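Local atomic coordinates of beta-glucuronidase (uncultured Clostridium sp., PDB entry 6U7J), a protein that hydrolyses beta-D-glucuronides, releasing glucuronic acid, and as a gut microbial glycoside hydrolase family 2 enzyme probably takes part in reactivating estrogens from their glucuronides. Residues B[151-155]-B[364-368]; B[433-437]-B[460-464]; B[328-332]-B[571-575]. One frame throughout, in Å; residues are numbered along the deposited sequence.

Interaction 1: residues B[151-155]-B[364-368]; sequences CLPVG and PAVGM
V154 N donates to V366 O at 3.2 Å and 170°, a nearly straight bond that ties two irregular loops together beside the cis peptide linking L152 to P153. Two residues back, P364 O takes a weak bond from V366 N, which makes A365 the centre of an inverse gamma turn, and P153 CA lends the same oxygen a CH···O contact of 3.2 Å. Beyond the V154 bond, one water donates to both V154 O and G367 O. The side chains pack around this polar seam. P153 lies alongside V366, P153 CB against V366 CG1 at 3.6 Å. The other end of the proline ring, CD, meets CB of P364. The long arm of M368, extended beyond CG, passes at about a right angle to V154, CG to CG2 at 3.8 Å, and ends with CE against CD2 of L152 at 3.7 Å. Helix 386-403 packs on this apolar patch through Y391, V395 and T388, while A365 O bonds to T415 OG1. This is the interface between the jelly-roll-like sugar-binding domain and the TIM barrel, as in the multidomain architecture of family 2 glycosidases.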
loop_
_atom_site.group_PDB
_atom_site.type_symbol
_atom_site.label_atom_id
_atom_site.label_comp_id
_atom_site.label_asym_id
_atom_site.label_seq_id
_atom_site.Cartn_x
_atom_site.Cartn_y
_atom_site.Cartn_z
ATOM N N CYS B 151 -5.235 -24.545 31.153
ATOM C CA CYS B 151 -4.192 -24.571 30.143
ATOM C C CYS B 151 -3.387 -23.285 30.241
ATOM O O CYS B 151 -3.809 -22.310 30.865
ATOM C CB CYS B 151 -4.795 -24.710 28.742
ATOM S SG CYS B 151 -5.798 -26.206 28.522
ATOM N N LEU B 152 -2.234 -23.285 29.586
ATOM C CA LEU B 152 -1.407 -22.093 29.432
ATOM C C LEU B 152 -0.999 -22.001 27.967
ATOM O O LEU B 152 -0.259 -22.876 27.476
ATOM C CB LEU B 152 -0.180 -22.139 30.342
ATOM C CG LEU B 152 -0.403 -22.251 31.850
ATOM C CD1 LEU B 152 0.943 -22.230 32.523
ATOM C CD2 LEU B 152 -1.267 -21.111 32.394
ATOM N N PRO B 153 -1.429 -20.972 27.225
ATOM C CA PRO B 153 -2.274 -19.849 27.627
ATOM C C PRO B 153 -3.668 -20.255 28.078
ATOM O O PRO B 153 -4.158 -21.324 27.754
ATOM C CB PRO B 153 -2.361 -18.997 26.346
ATOM C CG PRO B 153 -1.163 -19.376 25.549
ATOM C CD PRO B 153 -0.970 -20.847 25.830
ATOM N N VAL B 154 -4.299 -19.365 28.811
ATOM C CA VAL B 154 -5.614 -19.611 29.386
ATOM C C VAL B 154 -6.681 -19.315 28.336
ATOM O O VAL B 154 -6.574 -18.343 27.578
ATOM C CB VAL B 154 -5.771 -18.738 30.649
ATOM C CG1 VAL B 154 -7.210 -18.473 30.982
ATOM C CG2 VAL B 154 -5.036 -19.387 31.839
ATOM N N GLY B 155 -7.714 -20.157 28.273
ATOM C CA GLY B 155 -8.879 -19.857 27.445
ATOM C C GLY B 155 -10.130 -20.525 27.982
ATOM O O GLY B 155 -10.101 -21.057 29.090
ATOM N N PRO B 364 3.956 -19.578 29.120
ATOM C CA PRO B 364 2.729 -19.060 28.497
ATOM C C PRO B 364 1.593 -18.802 29.477
ATOM O O PRO B 364 0.432 -19.105 29.181
ATOM C CB PRO B 364 2.351 -20.153 27.488
ATOM C CG PRO B 364 3.397 -21.272 27.651
ATOM C CD PRO B 364 4.075 -21.037 28.962
ATOM N N ALA B 365 1.910 -18.228 30.633
ATOM C CA ALA B 365 0.899 -17.792 31.597
ATOM C C ALA B 365 0.346 -16.419 31.195
ATOM O O ALA B 365 0.516 -15.403 31.872
ATOM C CB ALA B 365 1.496 -17.773 32.997
ATOM N N VAL B 366 -0.316 -16.414 30.047
ATOM C CA VAL B 366 -0.845 -15.216 29.416
ATOM C C VAL B 366 -2.333 -15.431 29.218
ATOM O O VAL B 366 -2.789 -16.561 28.999
ATOM C CB VAL B 366 -0.134 -14.923 28.073
ATOM C CG1 VAL B 366 -0.400 -16.041 27.070
ATOM C CG2 VAL B 366 -0.540 -13.550 27.509
ATOM N N GLY B 367 -3.102 -14.349 29.319
ATOM C CA GLY B 367 -4.536 -14.466 29.180
ATOM C C GLY B 367 -5.311 -14.593 30.470
ATOM O O GLY B 367 -6.525 -14.814 30.418
ATOM N N MET B 368 -4.659 -14.447 31.628
ATOM C CA MET B 368 -5.352 -14.481 32.917
ATOM C C MET B 368 -5.929 -13.098 33.233
ATOM O O MET B 368 -5.635 -12.469 34.250
ATOM C CB MET B 368 -4.413 -14.959 34.017
ATOM C CG MET B 368 -3.772 -16.308 33.771
ATOM S SD MET B 368 -2.398 -16.624 34.902
ATOM C CE MET B 368 -2.208 -18.395 34.668
HETATM O O HOH W 1 -7.615 -16.003 27.944
#

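Interaction 2: residues B[433-437]-B[460-464]; sequences TKYIR and QFFDV
T433 sets its methyl CG2 against the rim of the F462 ring, near the ring plane, with CE1 3.7 Å away, and the same methyl lies 3.8 Å from CB of F461. The torsion explains this: CG2 stands anti to the carbonyl carbon of T433, while OG1 sits between the backbone N and that carbon (chi1 45°), from where it bonds back to F429 O one turn earlier in the helix, with E430 O as a further partner. OG1 is therefore held by its own helix and meets F461 by van der Waals contact, nearest at CB. F461 itself packs on R426 and E430, and F462 reaches I414 of strand 409-416.

One turn further along helix 424-439, R437 comes over to the same loop with its chain extended from CG to NE, and uses both terminal nitrogens. NH2 gives a 2.7 Å bond to F461 O, which lies almost exactly in the guanidinium plane. NH1 forms a 2.8 Å salt bridge with D463 OD2, using the syn lone pair of that oxygen, though the hydrogen bond is bent to 143°. OD2 is tilted somewhat out of the guanidinium plane, and the carboxylate, turned 81° from it, straddles that plane with one oxygen on each side rather than pairing flat and two-pronged. OD2 has a second partner in I445 N, at the start of strand 445-449.

Two divergent bonds thus fix the rotation of the R437 head, one to a main-chain carbonyl and one to a charge. Because OD2 accepts from both R437 and I445 N, the carboxylate is probably kept ionised, and the loop leading into strand 465-468 is pinned both to the helix and to the neighbouring barrel strand.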
loop_
_atom_site.group_PDB
_atom_site.type_symbol
_atom_site.label_atom_id
_atom_site.label_comp_id
_atom_site.label_asym_id
_atom_site.label_seq_id
_atom_site.Cartn_x
_atom_site.Cartn_y
_atom_site.Cartn_z
ATOM N N THR B 433 5.962 -17.922 42.437
ATOM C CA THR B 433 7.296 -17.334 42.559
ATOM C C THR B 433 8.181 -18.160 43.487
ATOM O O THR B 433 9.351 -18.415 43.178
ATOM C CB THR B 433 7.203 -15.893 43.057
ATOM O OG1 THR B 433 6.280 -15.824 44.150
ATOM C CG2 THR B 433 6.733 -14.976 41.953
ATOM N N LYS B 434 7.635 -18.606 44.619
ATOM C CA LYS B 434 8.409 -19.458 45.516
ATOM C C LYS B 434 8.856 -20.736 44.821
ATOM O O LYS B 434 9.984 -21.197 45.027
ATOM C CB LYS B 434 7.591 -19.777 46.761
ATOM C CG LYS B 434 7.709 -18.693 47.825
ATOM C CD LYS B 434 6.595 -18.746 48.856
ATOM C CE LYS B 434 6.021 -20.134 48.989
ATOM N NZ LYS B 434 7.036 -21.082 49.529
ATOM N N TYR B 435 8.007 -21.298 43.956
ATOM C CA TYR B 435 8.376 -22.550 43.294
ATOM C C TYR B 435 9.533 -22.356 42.315
ATOM O O TYR B 435 10.433 -23.201 42.245
ATOM C CB TYR B 435 7.171 -23.156 42.576
ATOM C CG TYR B 435 7.503 -24.481 41.942
ATOM C CD1 TYR B 435 7.662 -24.598 40.562
ATOM C CD2 TYR B 435 7.696 -25.620 42.730
ATOM C CE1 TYR B 435 7.981 -25.820 39.979
ATOM C CE2 TYR B 435 8.017 -26.846 42.156
ATOM C CZ TYR B 435 8.154 -26.938 40.780
ATOM O OH TYR B 435 8.479 -28.144 40.213
ATOM N N ILE B 436 9.528 -21.264 41.538
ATOM C CA ILE B 436 10.596 -21.086 40.553
ATOM C C ILE B 436 11.890 -20.707 41.253
ATOM O O ILE B 436 12.983 -21.060 40.793
ATOM C CB ILE B 436 10.193 -20.055 39.467
ATOM C CG1 ILE B 436 11.320 -19.826 38.457
ATOM C CG2 ILE B 436 9.801 -18.725 40.071
ATOM C CD1 ILE B 436 11.764 -21.078 37.687
ATOM N N ARG B 437 11.793 -20.013 42.388
ATOM C CA ARG B 437 12.995 -19.711 43.165
ATOM C C ARG B 437 13.639 -20.974 43.721
ATOM O O ARG B 437 14.869 -21.038 43.823
ATOM C CB ARG B 437 12.665 -18.736 44.291
ATOM C CG ARG B 437 12.499 -17.308 43.803
ATOM C CD ARG B 437 12.428 -16.326 44.954
ATOM N NE ARG B 437 11.808 -15.086 44.511
ATOM C CZ ARG B 437 12.457 -14.122 43.873
ATOM N NH1 ARG B 437 13.762 -14.247 43.616
ATOM N NH2 ARG B 437 11.801 -13.032 43.503
ATOM N N GLN B 460 5.591 -7.267 44.436
ATOM C CA GLN B 460 6.529 -7.381 45.552
ATOM C C GLN B 460 7.302 -8.700 45.528
ATOM O O GLN B 460 8.389 -8.773 46.109
ATOM C CB GLN B 460 5.797 -7.232 46.887
ATOM C CG GLN B 460 4.806 -8.355 47.194
ATOM C CD GLN B 460 3.436 -8.086 46.589
ATOM O OE1 GLN B 460 3.284 -7.180 45.769
ATOM N NE2 GLN B 460 2.437 -8.871 46.984
ATOM N N PHE B 461 6.784 -9.734 44.855
ATOM C CA PHE B 461 7.467 -11.021 44.802
ATOM C C PHE B 461 8.580 -11.070 43.765
ATOM O O PHE B 461 9.334 -12.048 43.747
ATOM C CB PHE B 461 6.465 -12.151 44.513
ATOM C CG PHE B 461 5.321 -12.222 45.499
ATOM C CD1 PHE B 461 5.559 -12.271 46.861
ATOM C CD2 PHE B 461 4.008 -12.238 45.060
ATOM C CE1 PHE B 461 4.506 -12.330 47.768
ATOM C CE2 PHE B 461 2.953 -12.303 45.963
ATOM C CZ PHE B 461 3.205 -12.348 47.319
ATOM N N PHE B 462 8.709 -10.057 42.910
ATOM C CA PHE B 462 9.644 -10.101 41.793
ATOM C C PHE B 462 10.945 -9.401 42.156
ATOM O O PHE B 462 11.003 -8.590 43.079
ATOM C CB PHE B 462 9.046 -9.442 40.539
ATOM C CG PHE B 462 7.757 -10.057 40.077
ATOM C CD1 PHE B 462 7.486 -11.403 40.305
ATOM C CD2 PHE B 462 6.820 -9.294 39.400
ATOM C CE1 PHE B 462 6.294 -11.974 39.871
ATOM C CE2 PHE B 462 5.631 -9.856 38.958
ATOM C CZ PHE B 462 5.365 -11.196 39.199
ATOM N N ASP B 463 11.990 -9.719 41.399
ATOM C CA ASP B 463 13.266 -9.029 41.517
ATOM C C ASP B 463 13.353 -7.812 40.606
ATOM O O ASP B 463 14.088 -6.861 40.912
ATOM C CB ASP B 463 14.403 -10.002 41.213
ATOM C CG ASP B 463 14.323 -11.265 42.076
ATOM O OD1 ASP B 463 14.353 -11.128 43.320
ATOM O OD2 ASP B 463 14.200 -12.384 41.531
ATOM N N VAL B 464 12.616 -7.814 39.497
ATOM C CA VAL B 464 12.509 -6.666 38.603
ATOM C C VAL B 464 11.035 -6.414 38.358
ATOM O O VAL B 464 10.249 -7.361 38.240
ATOM C CB VAL B 464 13.255 -6.908 37.270
ATOM C CG1 VAL B 464 12.995 -5.767 36.276
ATOM C CG2 VAL B 464 14.741 -7.065 37.518
#

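Interaction 3: residues B[328-332]-B[571-575]; sequences LLKWI and GIFTR
L328 contributes the CH-pi part of this buried contact: its CD1 sits over one face of the F573 ring, 4.1 Å from the centroid and only 13° off the normal, while CD2 stands over the same face, just outside CE1, at 3.8 Å. The first torsion of L328 (chi1 -69°) swings CG beside the backbone N, anti to the carbonyl carbon, and so brings both methyls over the ring.

Ring meets ring where W331 CZ3 comes to the edge of F573, 4.1 Å from CZ. The indole is also engaged by F584 of helix 581-592 in an edge-to-face contact, and F553 adds a further aromatic neighbour to F573.

Aliphatic packing completes the set. I332 CD1 bridges both residues of the loop, lying 4.0 Å from CZ of F573 and 4.0 Å from CG2 of I572; the two isoleucines cross at about a right angle. L518 of a second subunit and T66 of a third pack on L328 and W331.

Dispersion and burial of apolar surface thus join helix and loop, by apolar contacts alone between these segments; backbone bonds from F573 to F553 and D555 anchor the main chain that carries the ring, and probably help to place it.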
loop_
_atom_site.group_PDB
_atom_site.type_symbol
_atom_site.label_atom_id
_atom_site.label_comp_id
_atom_site.label_asym_id
_atom_site.label_seq_id
_atom_site.Cartn_x
_atom_site.Cartn_y
_atom_site.Cartn_z
ATOM N N LEU B 328 18.798 -8.290 12.113
ATOM C CA LEU B 328 18.086 -7.029 12.290
ATOM C C LEU B 328 18.266 -6.504 13.707
ATOM O O LEU B 328 18.425 -5.291 13.914
ATOM C CB LEU B 328 16.605 -7.211 11.961
ATOM C CG LEU B 328 16.206 -7.472 10.498
ATOM C CD1 LEU B 328 14.713 -7.767 10.398
ATOM C CD2 LEU B 328 16.550 -6.283 9.614
ATOM N N LEU B 329 18.235 -7.404 14.695
ATOM C CA LEU B 329 18.536 -7.024 16.070
ATOM C C LEU B 329 19.901 -6.360 16.160
ATOM O O LEU B 329 20.062 -5.321 16.808
ATOM C CB LEU B 329 18.493 -8.252 16.982
ATOM C CG LEU B 329 17.114 -8.818 17.293
ATOM C CD1 LEU B 329 17.249 -10.128 18.060
ATOM C CD2 LEU B 329 16.260 -7.812 18.069
ATOM N N LYS B 330 20.900 -6.953 15.510
ATOM C CA LYS B 330 22.233 -6.372 15.529
ATOM C C LYS B 330 22.260 -5.033 14.800
ATOM O O LYS B 330 22.918 -4.088 15.247
ATOM C CB LYS B 330 23.225 -7.350 14.904
ATOM C CG LYS B 330 24.663 -6.834 14.871
ATOM C CD LYS B 330 25.519 -7.745 14.004
ATOM C CE LYS B 330 26.988 -7.407 14.126
ATOM N NZ LYS B 330 27.459 -7.600 15.533
ATOM N N TRP B 331 21.547 -4.933 13.678
ATOM C CA TRP B 331 21.556 -3.696 12.901
ATOM C C TRP B 331 20.921 -2.559 13.686
ATOM O O TRP B 331 21.466 -1.455 13.746
ATOM C CB TRP B 331 20.839 -3.916 11.566
ATOM C CG TRP B 331 20.590 -2.652 10.766
ATOM C CD1 TRP B 331 21.452 -2.041 9.885
ATOM C CD2 TRP B 331 19.394 -1.872 10.759
ATOM N NE1 TRP B 331 20.861 -0.926 9.340
ATOM C CE2 TRP B 331 19.599 -0.797 9.860
ATOM C CE3 TRP B 331 18.163 -1.978 11.420
ATOM C CZ2 TRP B 331 18.625 0.169 9.618
ATOM C CZ3 TRP B 331 17.192 -1.012 11.182
ATOM C CH2 TRP B 331 17.431 0.047 10.283
ATOM N N ILE B 332 19.787 -2.825 14.335
ATOM C CA ILE B 332 19.086 -1.772 15.060
ATOM C C ILE B 332 19.748 -1.428 16.383
ATOM O O ILE B 332 19.343 -0.451 17.018
ATOM C CB ILE B 332 17.615 -2.167 15.289
ATOM C CG1 ILE B 332 16.736 -0.911 15.436
ATOM C CG2 ILE B 332 17.502 -3.120 16.465
ATOM C CD1 ILE B 332 15.251 -1.133 15.204
ATOM N N GLY B 571 4.509 -3.695 14.914
ATOM C CA GLY B 571 5.866 -4.022 14.509
ATOM C C GLY B 571 6.704 -2.808 14.130
ATOM O O GLY B 571 6.214 -1.870 13.483
ATOM N N ILE B 572 7.962 -2.801 14.581
ATOM C CA ILE B 572 8.957 -1.866 14.070
ATOM C C ILE B 572 9.392 -2.314 12.683
ATOM O O ILE B 572 9.757 -1.490 11.836
ATOM C CB ILE B 572 10.146 -1.767 15.054
ATOM C CG1 ILE B 572 9.787 -0.894 16.260
ATOM C CG2 ILE B 572 11.371 -1.177 14.416
ATOM C CD1 ILE B 572 8.982 0.369 15.906
ATOM N N PHE B 573 9.340 -3.620 12.426
ATOM C CA PHE B 573 9.543 -4.200 11.110
ATOM C C PHE B 573 8.230 -4.795 10.590
ATOM O O PHE B 573 7.314 -5.119 11.358
ATOM C CB PHE B 573 10.629 -5.283 11.166
ATOM C CG PHE B 573 11.980 -4.772 11.588
ATOM C CD1 PHE B 573 12.856 -4.232 10.654
ATOM C CD2 PHE B 573 12.380 -4.845 12.921
ATOM C CE1 PHE B 573 14.111 -3.755 11.042
ATOM C CE2 PHE B 573 13.636 -4.386 13.322
ATOM C CZ PHE B 573 14.500 -3.829 12.380
ATOM N N THR B 574 8.129 -4.928 9.271
ATOM C CA THR B 574 6.950 -5.594 8.723
ATOM C C THR B 574 7.024 -7.090 9.018
ATOM O O THR B 574 8.043 -7.602 9.508
ATOM C CB THR B 574 6.847 -5.360 7.222
ATOM O OG1 THR B 574 7.936 -6.035 6.573
ATOM C CG2 THR B 574 6.900 -3.838 6.894
ATOM N N ARG B 575 5.932 -7.804 8.704
ATOM C CA ARG B 575 5.955 -9.252 8.888
ATOM C C ARG B 575 7.031 -9.873 8.017
ATOM O O ARG B 575 7.584 -10.927 8.359
ATOM C CB ARG B 575 4.588 -9.876 8.574
ATOM C CG ARG B 575 4.390 -11.300 9.144
ATOM C CD ARG B 575 2.919 -11.678 9.143
ATOM N NE ARG B 575 2.588 -12.847 9.967
ATOM C CZ ARG B 575 1.687 -13.761 9.640
ATOM N NH1 ARG B 575 1.037 -13.673 8.482
ATOM N NH2 ARG B 575 1.434 -14.764 10.469
#

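How the interactions relate
Interaction 1 joins the sugar-binding domain to the TIM barrel, whereas interactions 2 and 3 both lie inside the barrel domain. The centre of interaction 1 is about 19 Å from that of interaction 2 and about 27 Å from that of interaction 3; the latter two are about 32 Å apart. Along the chain, interaction 1 closes before interaction 2 opens, the segments of interactions 1 and 3 alternate, and interaction 2 is nested within interaction 3. One barrel sheet links them: strand 358-362 leads into 364-368, and the sheet runs on through 409-416 and 445-449 to 465-468. Strands 297-305 and 545-551, paired where the barrel closes, precede the two segments of interaction 3, which also meets two neighbouring subunits.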